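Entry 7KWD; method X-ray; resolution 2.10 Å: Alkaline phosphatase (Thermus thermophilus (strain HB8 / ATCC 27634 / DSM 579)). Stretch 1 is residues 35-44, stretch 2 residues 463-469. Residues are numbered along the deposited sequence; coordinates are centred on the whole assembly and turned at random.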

# COMPACT_ATOMS: atom_id res chain seq x y z
N GLY A 35 6.31 -20.25 -18.41
CA GLY A 35 7.31 -20.96 -19.18
C GLY A 35 7.81 -22.25 -18.56
O GLY A 35 8.84 -22.75 -18.99
N ARG A 36 7.12 -22.78 -17.56
CA ARG A 36 7.48 -24.01 -16.87
C ARG A 36 6.21 -24.79 -16.60
O ARG A 36 5.12 -24.22 -16.53
N ARG A 37 6.36 -26.09 -16.44
CA ARG A 37 5.25 -26.98 -16.09
C ARG A 37 5.58 -27.68 -14.78
O ARG A 37 6.74 -27.81 -14.40
N TYR A 38 4.52 -28.08 -14.07
CA TYR A 38 4.63 -28.60 -12.73
C TYR A 38 3.60 -29.70 -12.57
O TYR A 38 2.62 -29.77 -13.32
N ARG A 39 3.84 -30.58 -11.59
CA ARG A 39 2.88 -31.60 -11.20
C ARG A 39 2.05 -31.19 -9.99
O ARG A 39 0.90 -31.64 -9.87
N ASN A 40 2.60 -30.37 -9.10
CA ASN A 40 1.93 -29.98 -7.87
C ASN A 40 1.88 -28.46 -7.77
O ASN A 40 2.75 -27.76 -8.27
N LEU A 41 0.84 -27.97 -7.10
CA LEU A 41 0.58 -26.53 -6.99
C LEU A 41 0.16 -26.27 -5.56
O LEU A 41 -0.80 -26.88 -5.07
N ILE A 42 0.84 -25.34 -4.91
CA ILE A 42 0.44 -24.83 -3.60
C ILE A 42 0.11 -23.37 -3.78
O ILE A 42 0.91 -22.62 -4.37
N VAL A 43 -1.06 -22.95 -3.31
CA VAL A 43 -1.47 -21.55 -3.36
C VAL A 43 -1.64 -21.06 -1.91
O VAL A 43 -2.50 -21.57 -1.19
N PHE A 44 -0.84 -20.08 -1.52
CA PHE A 44 -0.81 -19.55 -0.15
C PHE A 44 -1.42 -18.15 -0.24
O PHE A 44 -0.78 -17.22 -0.75
N LEU A 463 -2.10 -18.51 -14.55
CA LEU A 463 -0.86 -19.08 -14.06
C LEU A 463 -1.07 -20.48 -13.50
O LEU A 463 -0.26 -21.38 -13.72
N MET A 464 -2.14 -20.67 -12.73
CA MET A 464 -2.42 -22.00 -12.22
C MET A 464 -2.66 -22.98 -13.35
O MET A 464 -2.18 -24.13 -13.31
N GLY A 465 -3.40 -22.55 -14.37
CA GLY A 465 -3.72 -23.45 -15.47
C GLY A 465 -2.49 -23.80 -16.29
O GLY A 465 -2.32 -24.94 -16.70
N GLU A 466 -1.64 -22.81 -16.56
CA GLU A 466 -0.39 -23.08 -17.25
C GLU A 466 0.45 -24.05 -16.47
O GLU A 466 0.93 -25.05 -17.02
N ALA A 467 0.65 -23.78 -15.17
CA ALA A 467 1.54 -24.61 -14.38
C ALA A 467 1.17 -26.09 -14.49
O ALA A 467 2.06 -26.94 -14.55
N LEU A 468 -0.12 -26.41 -14.50
CA LEU A 468 -0.55 -27.81 -14.42
C LEU A 468 -1.10 -28.36 -15.73
O LEU A 468 -1.46 -29.54 -15.79
N GLY A 469 -1.16 -27.56 -16.79
CA GLY A 469 -1.75 -28.03 -18.02
C GLY A 469 -3.25 -28.17 -17.91
O GLY A 469 -3.84 -29.10 -18.49

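The strand 40-44 runs nearly antiparallel to the helix 463-468, at 157°, with the axes 9.0 Å apart at closest approach. Side chains fill this gap. L41 points toward the helix, with chi1 t and chi2 p. Its CD2 sits between two helix side chains one turn apart, 3.8 Å from SD of M464 and 4.1 Å from CD1 of L468; CB of L41 is closer still to CD1 of L468, at 3.9 Å. M464 (m, t, m) also reaches V43, which points toward the helix with chi1 t; CG2 of V43 is 3.7 Å from SD of M464. The sulfur thus touches both inward strand residues.

L468 (m, t) leaves CA sideways, but its end comes nearer. Its CD2 rests 3.5 Å from O of Y38, against the backbone of the loop. The loop comes close at A467: CA of R37 and CA of A467 are 4.7 Å apart. CB of A467 meets CD2 of the Y38 ring (chi1 m) at 3.8 Å. N of Y38 donates to O of A467 at 2.8 Å.

E466 extends (t, t), and its OE2 accepts from N of G35 at 2.8 Å. Water 1 donates to this OE2 and to O of R36. Water 2 bridges O of Y38 and O of L468. The ends of R36 and R37 lead away.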

# COMPACT_ATOMS: atom_id res chain seq x y z
CB ARG A 36 8.18 -23.79 -15.52
CG ARG A 36 9.49 -23.07 -15.58
CD ARG A 36 10.60 -23.91 -16.22
NE ARG A 36 11.81 -23.10 -16.41
CZ ARG A 36 12.95 -23.55 -16.95
NH1 ARG A 36 13.04 -24.80 -17.37
NH2 ARG A 36 13.99 -22.73 -17.08
CB ARG A 37 4.98 -27.97 -17.17
CG ARG A 37 4.41 -27.34 -18.42
CD ARG A 37 4.92 -28.10 -19.63
NE ARG A 37 4.82 -27.40 -20.92
CZ ARG A 37 4.04 -27.80 -21.92
NH1 ARG A 37 3.25 -28.86 -21.78
NH2 ARG A 37 4.04 -27.13 -23.06
CB TYR A 38 4.40 -27.50 -11.67
CG TYR A 38 5.39 -26.38 -11.76
CD1 TYR A 38 6.59 -26.44 -11.06
CD2 TYR A 38 5.13 -25.26 -12.52
CE1 TYR A 38 7.50 -25.38 -11.14
CE2 TYR A 38 6.02 -24.22 -12.62
CZ TYR A 38 7.20 -24.28 -11.93
OH TYR A 38 8.08 -23.24 -12.03
CB ARG A 39 3.58 -32.93 -10.87
CG ARG A 39 2.63 -34.16 -11.06
CD ARG A 39 3.23 -35.53 -10.65
NE ARG A 39 3.93 -35.39 -9.38
CZ ARG A 39 3.75 -36.15 -8.31
NH1 ARG A 39 2.90 -37.18 -8.34
NH2 ARG A 39 4.45 -35.87 -7.20
CB ASN A 40 2.63 -30.54 -6.63
CG ASN A 40 2.84 -32.03 -6.70
OD1 ASN A 40 1.92 -32.79 -7.02
ND2 ASN A 40 4.05 -32.47 -6.41
CB LEU A 41 -0.52 -26.10 -7.95
CG LEU A 41 -0.98 -24.64 -7.85
CD1 LEU A 41 0.13 -23.72 -8.32
CD2 LEU A 41 -2.23 -24.46 -8.69
CB ILE A 42 1.55 -25.01 -2.55
CG1 ILE A 42 2.00 -26.47 -2.51
CG2 ILE A 42 1.05 -24.56 -1.20
CD1 ILE A 42 3.21 -26.74 -1.66
CB VAL A 43 -2.78 -21.35 -4.15
CG1 VAL A 43 -3.11 -19.86 -4.27
CG2 VAL A 43 -2.72 -22.01 -5.56
CB PHE A 44 0.62 -19.55 0.39
CG PHE A 44 0.72 -19.25 1.86
CD1 PHE A 44 -0.37 -19.02 2.64
CD2 PHE A 44 2.00 -19.12 2.44
CE1 PHE A 44 -0.27 -18.68 3.97
CE2 PHE A 44 2.12 -18.83 3.81
CZ PHE A 44 0.98 -18.61 4.57
CB LEU A 463 -0.24 -18.19 -12.99
CG LEU A 463 0.13 -16.77 -13.40
CD1 LEU A 463 0.53 -16.02 -12.13
CD2 LEU A 463 1.20 -16.80 -14.40
CB MET A 464 -3.62 -21.98 -11.28
CG MET A 464 -3.38 -21.15 -10.06
SD MET A 464 -4.52 -21.49 -8.72
CE MET A 464 -6.07 -20.87 -9.36
CB GLU A 466 0.40 -21.79 -17.48
CG GLU A 466 1.82 -22.10 -17.99
CD GLU A 466 2.63 -20.85 -18.37
OE1 GLU A 466 2.25 -19.72 -17.96
OE2 GLU A 466 3.67 -21.03 -19.06
CB ALA A 467 1.51 -24.20 -12.89
CB LEU A 468 -1.62 -27.99 -13.34
CG LEU A 468 -1.23 -27.55 -11.93
CD1 LEU A 468 -2.39 -27.83 -10.96
CD2 LEU A 468 0.00 -28.25 -11.51
O HOH W 1 4.36 -23.63 -19.21
O HOH W 2 -0.06 -31.34 -14.32